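Long-range contacts in uncharacterized protein (Bacillus thuringiensis serovar kurstaki, PDB 4XE7), which is a bacterial actin-like protein of the ParM type, which probably polymerises into nucleotide-dependent filaments that help distribute plasmid copies between daughter cells: residues K49-K53 with L180-E185; E115-S119 with D158-R162; D243-F247 with S354-F358; I293-F297 with S326-G330. All coordinates share one frame; numbering follows the deposited sequence.

Contact 1: residues K49-K53 with L180-E185; sequences KIDLK and LDGTYE
Lys49 and Glu185 form a salt bridge between two surface loops, with Lys49 NZ 2.8 Å from Glu185 OE2. That bond meets the oxygen on its syn side, 16° out of the carboxylate plane, and a second, weak hydrogen bond runs from the same ammonium to OE1. The two side chains cross at about a right angle: Glu185 reaches out extended, while Lys49 bends at chi3 (49°), turning CE and NZ toward Glu185 after its methylenes have passed Asp181. A long, flexible lysine suits this double task. Its CD lies very close, 3.2 Å, to Asp181 CG, in a carboxylate whose modelled place is less sure, and Lys49 NZ stays 4.3 Å from Asp181 OD1, close enough for attraction but beyond a salt bridge. Lys53 approaches Asp181 from the opposite direction; it is poorly ordered and modelled too close, so the details of this charge pair are doubtful.

Residues 180-185 connect antiparallel strands 173-179 and 188-200 of the large mixed sheet in one lobe of the actin-like fold, whereas 49-53 belongs to the long loop between strands 33-45 and 73-79. A type I turn from Gly182 to Glu185 reverses the chain, and the positive phi of Gly182 is easy for a residue without a side chain.

Among the hydrogen bonds, Gly182 N donates to Asp181 OD1 at 2.6 Å, from above the carboxylate plane, which helps fix that group's rotation. Water 1 bridges the backbones, accepting from Lys49 N at 3.1 Å and donating to Leu180 O at 2.9 Å. Beyond the contact, Tyr184 leans on helix 123-140 and its hydroxyl bonds Asp69.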
loop_
_atom_site.group_PDB
_atom_site.type_symbol
_atom_site.label_atom_id
_atom_site.label_comp_id
_atom_site.label_asym_id
_atom_site.label_seq_id
_atom_site.Cartn_x
_atom_site.Cartn_y
_atom_site.Cartn_z
ATOM N N LYS A 49 -6.386 23.447 -17.943
ATOM C CA LYS A 49 -6.272 23.811 -16.532
ATOM C C LYS A 49 -7.167 24.994 -16.158
ATOM O O LYS A 49 -7.392 25.895 -16.969
ATOM C CB LYS A 49 -4.814 24.131 -16.193
ATOM C CG LYS A 49 -4.581 24.569 -14.757
ATOM C CD LYS A 49 -3.106 24.761 -14.487
ATOM C CE LYS A 49 -2.451 25.609 -15.552
ATOM N NZ LYS A 49 -1.046 25.915 -15.184
ATOM N N ILE A 50 -7.675 24.975 -14.927
ATOM C CA ILE A 50 -8.540 26.032 -14.419
ATOM C C ILE A 50 -7.815 26.871 -13.352
ATOM O O ILE A 50 -6.916 26.374 -12.662
ATOM C CB ILE A 50 -9.851 25.434 -13.851
ATOM C CG1 ILE A 50 -11.072 26.087 -14.508
ATOM C CG2 ILE A 50 -9.899 25.523 -12.332
ATOM C CD1 ILE A 50 -11.237 25.743 -15.985
ATOM N N ASP A 51 -8.203 28.141 -13.230
ATOM C CA ASP A 51 -7.491 29.091 -12.370
ATOM C C ASP A 51 -8.167 29.280 -11.017
ATOM O O ASP A 51 -7.511 29.612 -10.028
ATOM C CB ASP A 51 -7.351 30.440 -13.076
ATOM C CG ASP A 51 -6.530 30.342 -14.346
ATOM O OD1 ASP A 51 -5.917 29.272 -14.569
ATOM O OD2 ASP A 51 -6.478 31.332 -15.107
ATOM N N LEU A 52 -9.481 29.083 -10.986
ATOM C CA LEU A 52 -10.207 28.974 -9.727
ATOM C C LEU A 52 -9.792 27.670 -9.052
ATOM O O LEU A 52 -10.234 26.593 -9.455
ATOM C CB LEU A 52 -11.722 29.010 -9.965
ATOM C CG LEU A 52 -12.681 29.071 -8.769
ATOM C CD1 LEU A 52 -13.943 29.823 -9.149
ATOM C CD2 LEU A 52 -13.034 27.678 -8.252
ATOM N N LYS A 53 -8.941 27.750 -8.033
ATOM C CA LYS A 53 -8.438 26.522 -7.420
ATOM C C LYS A 53 -8.449 26.485 -5.895
ATOM O O LYS A 53 -8.238 27.503 -5.229
ATOM C CB LYS A 53 -7.028 26.243 -7.912
ATOM C CG LYS A 53 -6.934 24.916 -8.602
ATOM C CD LYS A 53 -5.518 24.625 -8.953
ATOM C CE LYS A 53 -5.355 24.684 -10.440
ATOM N NZ LYS A 53 -3.949 24.414 -10.797
ATOM N N LEU A 180 -2.162 17.923 -17.361
ATOM C CA LEU A 180 -2.692 19.246 -17.673
ATOM C C LEU A 180 -2.427 20.235 -16.528
ATOM O O LEU A 180 -2.661 21.439 -16.657
ATOM C CB LEU A 180 -4.192 19.150 -17.964
ATOM C CG LEU A 180 -4.537 18.293 -19.184
ATOM C CD1 LEU A 180 -6.032 18.092 -19.302
ATOM C CD2 LEU A 180 -3.991 18.936 -20.441
ATOM N N ASP A 181 -1.933 19.708 -15.412
ATOM C CA ASP A 181 -1.652 20.513 -14.228
ATOM C C ASP A 181 -0.664 19.776 -13.321
ATOM O O ASP A 181 -0.232 18.664 -13.635
ATOM C CB ASP A 181 -2.947 20.820 -13.467
ATOM C CG ASP A 181 -2.854 22.101 -12.638
ATOM O OD1 ASP A 181 -1.727 22.607 -12.445
ATOM O OD2 ASP A 181 -3.906 22.607 -12.184
ATOM N N GLY A 182 -0.306 20.401 -12.203
ATOM C CA GLY A 182 0.570 19.785 -11.221
ATOM C C GLY A 182 2.022 19.731 -11.663
ATOM O O GLY A 182 2.435 20.416 -12.604
ATOM N N THR A 183 2.781 18.880 -10.988
ATOM C CA THR A 183 4.220 18.746 -11.195
ATOM C C THR A 183 4.674 18.502 -12.634
ATOM O O THR A 183 5.670 19.070 -13.069
ATOM C CB THR A 183 4.763 17.593 -10.341
ATOM O OG1 THR A 183 4.151 17.641 -9.043
ATOM C CG2 THR A 183 6.293 17.680 -10.224
ATOM N N TYR A 184 3.967 17.652 -13.373
ATOM C CA TYR A 184 4.413 17.297 -14.718
ATOM C C TYR A 184 3.634 18.005 -15.833
ATOM O O TYR A 184 3.587 17.512 -16.964
ATOM C CB TYR A 184 4.329 15.774 -14.903
ATOM C CG TYR A 184 5.058 15.034 -13.797
ATOM C CD1 TYR A 184 6.418 15.237 -13.593
ATOM C CD2 TYR A 184 4.394 14.158 -12.954
ATOM C CE1 TYR A 184 7.097 14.593 -12.579
ATOM C CE2 TYR A 184 5.067 13.504 -11.927
ATOM C CZ TYR A 184 6.422 13.734 -11.751
ATOM O OH TYR A 184 7.118 13.105 -10.757
ATOM N N GLU A 185 3.028 19.150 -15.515
ATOM C CA GLU A 185 2.199 19.876 -16.479
ATOM C C GLU A 185 2.902 20.061 -17.818
ATOM O O GLU A 185 4.045 20.499 -17.868
ATOM C CB GLU A 185 1.787 21.243 -15.932
ATOM C CG GLU A 185 1.113 22.121 -16.990
ATOM C CD GLU A 185 0.645 23.460 -16.451
ATOM O OE1 GLU A 185 0.918 23.755 -15.265
ATOM O OE2 GLU A 185 0.005 24.218 -17.218
HETATM O O HOH W 1 -3.550 22.935 -18.960
#

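Contact 2: residues E115-S119 with D158-R162; sequences EDKFS and DYKLR
Asp116 opens a type I beta turn, Asp116 to Ser119, shortly before helix 123-140, and Arg162 reaches it from the turn that leads into helix 164-171. Both loops lie in the lobe that carries strand 13-17, whose following turn probably belongs to a phosphate-binding loop, as in other actin-like proteins; Lys117 and Phe118 touch Thr17 there.

The central tie is a salt bridge, with Arg162 NH2 2.8 Å from Asp116 OD2. The same nitrogen is 2.9 Å from Asp116 OD1, so one amino group confronts both carboxylate oxygens, and the two flat groups are inclined by 23°. Bends at chi2 (82°) and chi3 (60°) fold the arginine chain and bring its guanidinium to the turn. Phe118 CB covers one face of that group, 3.5 Å from Arg162 NH2, while Ser119 N lies at its edge, near the plane. The ring of Phe118 leads away from Arg162 and touches helices 123-140 and 164-171, where an aromatic suits a largely apolar setting that includes Leu127, Ile167 and Met170. On the other segment, Arg162 N bonds Asp158 O at 2.7 Å and tightens the bend that presents the arginine.

Asp158 OD1 comes within 3.7 Å of Asp116 OD1. Water 2 accepts from Lys117 N at 3.1 Å and is modelled very close to Asp158 OD1, so the second half of this bridge is less certain. Two acids this near would repel if both were charged; the positive Arg162, paired with Asp116, probably offsets that cost and favours the charged form of Asp116.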
loop_
_atom_site.group_PDB
_atom_site.type_symbol
_atom_site.label_atom_id
_atom_site.label_comp_id
_atom_site.label_asym_id
_atom_site.label_seq_id
_atom_site.Cartn_x
_atom_site.Cartn_y
_atom_site.Cartn_z
ATOM N N GLU A 115 -18.178 -5.470 -6.629
ATOM C CA GLU A 115 -18.501 -5.538 -8.053
ATOM C C GLU A 115 -17.327 -5.985 -8.914
ATOM O O GLU A 115 -16.208 -6.149 -8.429
ATOM C CB GLU A 115 -18.996 -4.178 -8.559
ATOM C CG GLU A 115 -20.424 -3.832 -8.176
ATOM C CD GLU A 115 -20.898 -2.550 -8.832
ATOM O OE1 GLU A 115 -22.104 -2.236 -8.749
ATOM O OE2 GLU A 115 -20.055 -1.849 -9.428
ATOM N N ASP A 116 -17.605 -6.165 -10.203
ATOM C CA ASP A 116 -16.603 -6.539 -11.194
ATOM C C ASP A 116 -15.805 -5.316 -11.648
ATOM O O ASP A 116 -16.371 -4.391 -12.218
ATOM C CB ASP A 116 -17.282 -7.201 -12.392
ATOM C CG ASP A 116 -16.294 -7.810 -13.360
ATOM O OD1 ASP A 116 -15.183 -8.171 -12.920
ATOM O OD2 ASP A 116 -16.629 -7.930 -14.557
ATOM N N LYS A 117 -14.498 -5.319 -11.401
ATOM C CA LYS A 117 -13.655 -4.146 -11.673
ATOM C C LYS A 117 -13.660 -3.718 -13.138
ATOM O O LYS A 117 -13.681 -2.529 -13.448
ATOM C CB LYS A 117 -12.213 -4.413 -11.252
ATOM C CG LYS A 117 -11.953 -4.252 -9.779
ATOM C CD LYS A 117 -10.487 -4.478 -9.483
ATOM C CE LYS A 117 -10.176 -4.178 -8.033
ATOM N NZ LYS A 117 -11.035 -4.971 -7.123
ATOM N N PHE A 118 -13.643 -4.683 -14.046
ATOM C CA PHE A 118 -13.401 -4.332 -15.439
ATOM C C PHE A 118 -14.588 -4.582 -16.379
ATOM O O PHE A 118 -14.412 -4.742 -17.593
ATOM C CB PHE A 118 -12.146 -5.059 -15.918
ATOM C CG PHE A 118 -10.900 -4.627 -15.187
ATOM C CD1 PHE A 118 -10.260 -5.481 -14.303
ATOM C CD2 PHE A 118 -10.399 -3.346 -15.357
ATOM C CE1 PHE A 118 -9.125 -5.073 -13.624
ATOM C CE2 PHE A 118 -9.265 -2.930 -14.679
ATOM C CZ PHE A 118 -8.628 -3.792 -13.809
ATOM N N SER A 119 -15.796 -4.560 -15.817
ATOM C CA SER A 119 -17.022 -4.511 -16.617
ATOM C C SER A 119 -17.068 -3.190 -17.370
ATOM O O SER A 119 -16.314 -2.271 -17.050
ATOM C CB SER A 119 -18.259 -4.658 -15.734
ATOM O OG SER A 119 -18.444 -3.501 -14.934
ATOM N N ASP A 158 -12.634 -13.816 -10.125
ATOM C CA ASP A 158 -12.722 -13.264 -11.472
ATOM C C ASP A 158 -12.300 -14.267 -12.530
ATOM O O ASP A 158 -12.398 -13.998 -13.728
ATOM C CB ASP A 158 -11.871 -12.004 -11.587
ATOM C CG ASP A 158 -12.125 -11.034 -10.460
ATOM O OD1 ASP A 158 -12.872 -10.056 -10.675
ATOM O OD2 ASP A 158 -11.580 -11.255 -9.359
ATOM N N TYR A 159 -11.834 -15.428 -12.085
ATOM C CA TYR A 159 -11.476 -16.497 -13.006
ATOM C C TYR A 159 -12.713 -17.244 -13.498
ATOM O O TYR A 159 -12.663 -17.965 -14.499
ATOM C CB TYR A 159 -10.493 -17.452 -12.337
ATOM C CG TYR A 159 -9.110 -16.868 -12.242
ATOM C CD1 TYR A 159 -8.145 -17.179 -13.189
ATOM C CD2 TYR A 159 -8.773 -15.983 -11.222
ATOM C CE1 TYR A 159 -6.877 -16.638 -13.119
ATOM C CE2 TYR A 159 -7.504 -15.437 -11.143
ATOM C CZ TYR A 159 -6.561 -15.769 -12.096
ATOM O OH TYR A 159 -5.297 -15.235 -12.037
ATOM N N LYS A 160 -13.821 -17.062 -12.790
ATOM C CA LYS A 160 -15.101 -17.606 -13.219
ATOM C C LYS A 160 -15.751 -16.655 -14.223
ATOM O O LYS A 160 -16.740 -16.995 -14.877
ATOM C CB LYS A 160 -16.024 -17.839 -12.016
ATOM C CG LYS A 160 -16.637 -19.236 -11.964
ATOM C CD LYS A 160 -16.951 -19.674 -10.540
ATOM C CE LYS A 160 -17.821 -20.925 -10.531
ATOM N NZ LYS A 160 -17.415 -21.906 -11.578
ATOM N N LEU A 161 -15.175 -15.463 -14.341
ATOM C CA LEU A 161 -15.745 -14.407 -15.171
ATOM C C LEU A 161 -14.890 -14.085 -16.393
ATOM O O LEU A 161 -15.410 -13.878 -17.489
ATOM C CB LEU A 161 -15.945 -13.122 -14.347
ATOM C CG LEU A 161 -17.118 -12.915 -13.374
ATOM C CD1 LEU A 161 -17.847 -14.209 -12.998
ATOM C CD2 LEU A 161 -16.650 -12.165 -12.129
ATOM N N ARG A 162 -13.578 -14.046 -16.203
ATOM C CA ARG A 162 -12.705 -13.421 -17.187
ATOM C C ARG A 162 -11.751 -14.376 -17.898
ATOM O O ARG A 162 -12.042 -14.867 -18.988
ATOM C CB ARG A 162 -11.888 -12.316 -16.514
ATOM C CG ARG A 162 -11.279 -11.315 -17.477
ATOM C CD ARG A 162 -12.301 -10.275 -17.866
ATOM N NE ARG A 162 -12.775 -9.554 -16.690
ATOM C CZ ARG A 162 -13.711 -8.611 -16.714
ATOM N NH1 ARG A 162 -14.285 -8.266 -17.861
ATOM N NH2 ARG A 162 -14.073 -8.012 -15.589
HETATM O O HOH W 2 -12.637 -7.659 -10.451
#

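Contact 3: residues D243-F247 with S354-F358; sequences DNAFF and SLMKF
Asn244 ND2 gives one hydrogen bond to Asn235 OD1 and another, 3.2 Å long, to water 3, which lies 2.6 Å from Ser354 OG and so joins strand to helix. The strand, 242-248, belongs to the five-stranded sheet in the second lobe of the actin-like fold, and the long helix 337-362 packs on its face. The axes of the short segments 243-247 and 354-358 approach to 10.4 Å, with directions 23° apart.

Most of the packing falls to Phe358, a large flat residue that can span the distance between helix and sheet. With CG anti to the backbone N (chi1 -167°), its ring extends from the helix toward the strand and also meets Ala233 and Asn235 on strand 232-237. Asn244 suits its place by doing two jobs: the amide holds polar partners, while its methylene sits squarely on the aromatic face. That CH-pi contact puts Asn244 CB 3.5 Å from the Phe358 ring centroid, only 6° off the normal. Phe246, two residues on along the strand, adds its CB at 3.9 Å from Phe358 CZ. At the ring edge, in plane, Ala245 O lies 3.7 Å from Phe358 CE2.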
loop_
_atom_site.group_PDB
_atom_site.type_symbol
_atom_site.label_atom_id
_atom_site.label_comp_id
_atom_site.label_asym_id
_atom_site.label_seq_id
_atom_site.Cartn_x
_atom_site.Cartn_y
_atom_site.Cartn_z
ATOM N N ASP A 243 -7.066 -10.112 8.986
ATOM C CA ASP A 243 -7.431 -11.094 7.960
ATOM C C ASP A 243 -6.545 -12.355 8.041
ATOM O O ASP A 243 -5.332 -12.289 7.818
ATOM C CB ASP A 243 -7.331 -10.436 6.579
ATOM C CG ASP A 243 -7.827 -11.331 5.459
ATOM O OD1 ASP A 243 -9.062 -11.443 5.288
ATOM O OD2 ASP A 243 -6.976 -11.906 4.742
ATOM N N ASN A 244 -7.133 -13.487 8.402
ATOM C CA ASN A 244 -6.341 -14.714 8.515
ATOM C C ASN A 244 -6.536 -15.579 7.275
ATOM O O ASN A 244 -7.524 -16.286 7.164
ATOM C CB ASN A 244 -6.717 -15.489 9.775
ATOM C CG ASN A 244 -6.727 -14.610 11.010
ATOM O OD1 ASN A 244 -7.785 -14.185 11.487
ATOM N ND2 ASN A 244 -5.540 -14.299 11.513
ATOM N N ALA A 245 -5.595 -15.485 6.339
ATOM C CA ALA A 245 -5.685 -16.207 5.073
ATOM C C ALA A 245 -4.824 -17.461 5.100
ATOM O O ALA A 245 -3.700 -17.434 5.601
ATOM C CB ALA A 245 -5.264 -15.297 3.901
ATOM N N PHE A 246 -5.351 -18.560 4.564
ATOM C CA PHE A 246 -4.567 -19.787 4.474
ATOM C C PHE A 246 -4.469 -20.254 3.033
ATOM O O PHE A 246 -5.478 -20.431 2.347
ATOM C CB PHE A 246 -5.165 -20.868 5.357
ATOM C CG PHE A 246 -4.437 -22.181 5.297
ATOM C CD1 PHE A 246 -3.061 -22.241 5.463
ATOM C CD2 PHE A 246 -5.138 -23.362 5.115
ATOM C CE1 PHE A 246 -2.403 -23.448 5.432
ATOM C CE2 PHE A 246 -4.484 -24.583 5.081
ATOM C CZ PHE A 246 -3.109 -24.620 5.242
ATOM N N PHE A 247 -3.239 -20.432 2.573
ATOM C CA PHE A 247 -2.981 -20.849 1.195
ATOM C C PHE A 247 -2.343 -22.232 1.160
ATOM O O PHE A 247 -1.317 -22.477 1.804
ATOM C CB PHE A 247 -2.069 -19.844 0.488
ATOM C CG PHE A 247 -2.630 -18.452 0.405
ATOM C CD1 PHE A 247 -3.448 -18.079 -0.658
ATOM C CD2 PHE A 247 -2.321 -17.504 1.373
ATOM C CE1 PHE A 247 -3.957 -16.785 -0.740
ATOM C CE2 PHE A 247 -2.829 -16.213 1.298
ATOM C CZ PHE A 247 -3.644 -15.849 0.239
ATOM N N SER A 354 -4.767 -15.342 18.950
ATOM C CA SER A 354 -5.437 -15.495 17.658
ATOM C C SER A 354 -4.578 -16.244 16.623
ATOM O O SER A 354 -5.050 -17.167 15.927
ATOM C CB SER A 354 -5.809 -14.104 17.118
ATOM O OG SER A 354 -6.176 -14.172 15.751
ATOM N N LEU A 355 -3.321 -15.816 16.515
ATOM C CA LEU A 355 -2.376 -16.372 15.551
ATOM C C LEU A 355 -1.997 -17.814 15.861
ATOM O O LEU A 355 -1.800 -18.632 14.946
ATOM C CB LEU A 355 -1.104 -15.520 15.506
ATOM C CG LEU A 355 -1.316 -14.083 15.038
ATOM C CD1 LEU A 355 -0.090 -13.253 15.306
ATOM C CD2 LEU A 355 -1.638 -14.082 13.559
ATOM N N MET A 356 -1.861 -18.126 17.144
ATOM C CA MET A 356 -1.520 -19.508 17.523
ATOM C C MET A 356 -2.705 -20.426 17.225
ATOM O O MET A 356 -2.538 -21.499 16.659
ATOM C CB MET A 356 -1.100 -19.595 19.000
ATOM C CG MET A 356 0.261 -18.919 19.276
ATOM S SD MET A 356 1.722 -19.725 18.508
ATOM C CE MET A 356 2.036 -21.043 19.680
ATOM N N LYS A 357 -3.912 -19.973 17.542
ATOM C CA LYS A 357 -5.101 -20.755 17.228
ATOM C C LYS A 357 -5.244 -21.006 15.702
ATOM O O LYS A 357 -5.581 -22.111 15.274
ATOM C CB LYS A 357 -6.332 -20.050 17.804
ATOM C CG LYS A 357 -7.659 -20.639 17.414
ATOM C CD LYS A 357 -8.807 -19.943 18.143
ATOM C CE LYS A 357 -8.657 -20.047 19.652
ATOM N NZ LYS A 357 -9.232 -21.326 20.159
ATOM N N PHE A 358 -4.975 -19.990 14.890
ATOM C CA PHE A 358 -5.091 -20.138 13.453
ATOM C C PHE A 358 -4.031 -21.097 12.938
ATOM O O PHE A 358 -4.260 -21.816 11.982
ATOM C CB PHE A 358 -4.956 -18.797 12.725
ATOM C CG PHE A 358 -5.377 -18.851 11.277
ATOM C CD1 PHE A 358 -6.678 -19.194 10.941
ATOM C CD2 PHE A 358 -4.482 -18.552 10.252
ATOM C CE1 PHE A 358 -7.087 -19.230 9.614
ATOM C CE2 PHE A 358 -4.892 -18.579 8.914
ATOM C CZ PHE A 358 -6.196 -18.927 8.600
HETATM O O HOH W 3 -5.470 -12.392 14.054
#

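Contact 4: residues I293-F297 with S326-G330; sequences IESPF and SVKWG
Pro296 lies flat against the indole of Trp329, a CH-pi contact in which Pro296 CD stands 3.7 Å from the centroid of the six-membered ring, 9° off its normal. Pro296 CB rests near the pyrrole side, 3.7 Å from Trp329 CG, so the compact proline spans both rings of the indole. Proline suits the place because its compact, conformationally restricted ring offers several C-H groups to an aromatic face. The chain before it follows the indole outward: Ser295 CA comes within 3.5 Å of Trp329 CZ2, and Glu294 O reaches the same distance from Trp329 CH2.

Val327, two residues earlier on the same side of the strand as Trp329, completes the apolar patch. Val327 CG1 lies 3.9 Å from Pro296 CB and also touches the Phe297 ring, while Val327 CG2, 3.8 Å from Phe297 CE2, lies in plane at the edge of that ring. The tryptophan is placed by chi1 of -168°, which carries the indole out from the strand and against the loop, and Phe279 meets it edge-to-face. Lys276 NZ holds the loop by a hydrogen bond to Glu294 O.

Strand 326-329 pairs with 332-335 in a small hairpin before the long helix 337-362. The hairpin and loop 293-297 close on each other beside helix 265-279, which touches Pro296 and Phe297, and helix 300-317, where Leu307 meets both Phe297 and Val327.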
loop_
_atom_site.group_PDB
_atom_site.type_symbol
_atom_site.label_atom_id
_atom_site.label_comp_id
_atom_site.label_asym_id
_atom_site.label_seq_id
_atom_site.Cartn_x
_atom_site.Cartn_y
_atom_site.Cartn_z
ATOM N N ILE A 293 -10.911 19.765 26.402
ATOM C CA ILE A 293 -11.072 18.570 25.575
ATOM C C ILE A 293 -9.828 18.192 24.771
ATOM O O ILE A 293 -9.650 17.030 24.427
ATOM C CB ILE A 293 -12.268 18.725 24.599
ATOM C CG1 ILE A 293 -12.803 17.355 24.186
ATOM C CG2 ILE A 293 -11.906 19.596 23.379
ATOM C CD1 ILE A 293 -14.064 17.438 23.335
ATOM N N GLU A 294 -8.963 19.158 24.476
ATOM C CA GLU A 294 -7.875 18.908 23.520
ATOM C C GLU A 294 -6.844 17.906 24.042
ATOM O O GLU A 294 -6.834 17.562 25.232
ATOM C CB GLU A 294 -7.183 20.230 23.145
ATOM C CG GLU A 294 -7.993 21.109 22.203
ATOM C CD GLU A 294 -9.073 21.910 22.916
ATOM O OE1 GLU A 294 -9.183 21.826 24.160
ATOM O OE2 GLU A 294 -9.817 22.633 22.222
ATOM N N SER A 295 -5.969 17.455 23.150
ATOM C CA SER A 295 -5.054 16.358 23.441
ATOM C C SER A 295 -3.861 16.419 22.491
ATOM O O SER A 295 -3.941 17.062 21.459
ATOM C CB SER A 295 -5.781 15.017 23.313
ATOM O OG SER A 295 -6.107 14.746 21.964
ATOM N N PRO A 296 -2.744 15.759 22.842
ATOM C CA PRO A 296 -1.533 16.002 22.048
ATOM C C PRO A 296 -1.500 15.398 20.633
ATOM O O PRO A 296 -0.610 15.785 19.874
ATOM C CB PRO A 296 -0.420 15.393 22.911
ATOM C CG PRO A 296 -1.114 14.447 23.852
ATOM C CD PRO A 296 -2.460 15.037 24.098
ATOM N N PHE A 297 -2.419 14.494 20.278
ATOM C CA PHE A 297 -2.422 13.906 18.932
ATOM C C PHE A 297 -3.755 14.122 18.236
ATOM O O PHE A 297 -4.789 14.132 18.884
ATOM C CB PHE A 297 -2.107 12.397 18.981
ATOM C CG PHE A 297 -0.717 12.103 19.427
ATOM C CD1 PHE A 297 0.335 12.185 18.531
ATOM C CD2 PHE A 297 -0.453 11.827 20.744
ATOM C CE1 PHE A 297 1.627 11.954 18.940
ATOM C CE2 PHE A 297 0.830 11.594 21.161
ATOM C CZ PHE A 297 1.877 11.662 20.258
ATOM N N SER A 326 8.480 9.469 23.806
ATOM C CA SER A 326 8.428 10.778 24.433
ATOM C C SER A 326 7.533 11.696 23.632
ATOM O O SER A 326 7.778 11.944 22.452
ATOM C CB SER A 326 9.830 11.371 24.557
ATOM O OG SER A 326 9.772 12.778 24.688
ATOM N N VAL A 327 6.488 12.191 24.278
ATOM C CA VAL A 327 5.514 13.053 23.623
ATOM C C VAL A 327 5.764 14.505 23.993
ATOM O O VAL A 327 6.010 14.811 25.164
ATOM C CB VAL A 327 4.087 12.653 24.023
ATOM C CG1 VAL A 327 3.076 13.649 23.492
ATOM C CG2 VAL A 327 3.786 11.238 23.538
ATOM N N LYS A 328 5.732 15.398 23.001
ATOM C CA LYS A 328 5.794 16.821 23.287
ATOM C C LYS A 328 4.427 17.426 23.008
ATOM O O LYS A 328 3.908 17.309 21.903
ATOM C CB LYS A 328 6.868 17.523 22.454
ATOM C CG LYS A 328 7.196 18.918 22.974
ATOM C CD LYS A 328 8.247 19.649 22.135
ATOM C CE LYS A 328 7.627 20.409 20.960
ATOM N NZ LYS A 328 8.588 21.354 20.312
ATOM N N TRP A 329 3.837 18.031 24.032
ATOM C CA TRP A 329 2.567 18.730 23.907
ATOM C C TRP A 329 2.840 20.214 24.186
ATOM O O TRP A 329 3.059 20.626 25.334
ATOM C CB TRP A 329 1.522 18.146 24.870
ATOM C CG TRP A 329 0.123 18.606 24.608
ATOM C CD1 TRP A 329 -0.306 19.372 23.567
ATOM C CD2 TRP A 329 -1.032 18.328 25.406
ATOM N NE1 TRP A 329 -1.661 19.584 23.658
ATOM C CE2 TRP A 329 -2.128 18.967 24.785
ATOM C CE3 TRP A 329 -1.248 17.606 26.586
ATOM C CZ2 TRP A 329 -3.427 18.901 25.305
ATOM C CZ3 TRP A 329 -2.539 17.556 27.110
ATOM C CH2 TRP A 329 -3.609 18.193 26.462
ATOM N N GLY A 330 2.865 21.015 23.127
ATOM C CA GLY A 330 3.377 22.368 23.244
ATOM C C GLY A 330 4.806 22.239 23.733
ATOM O O GLY A 330 5.544 21.396 23.235
#

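How the contacts relate
From the N terminus, the first segment of contact 1 lies in the loop after strand 33-45 and is met again only at 180-185, closing a loop of 126 residues. Contact 2 is nested inside it, joining the approaches to helices 123-140 and 164-171 in the same lobe; the two centres are 35 Å apart. The chain then enters the second lobe, where contact 3 ties strand 242-248 to helix 337-362 across 106 residues. Contact 4 nests within that loop, fastening the hairpin to the loop before helix 300-317. The two nested pairs follow in series without crossing. Contacts 2 and 3 approach to about 11 Å between nearest atoms, yet no two contacts touch.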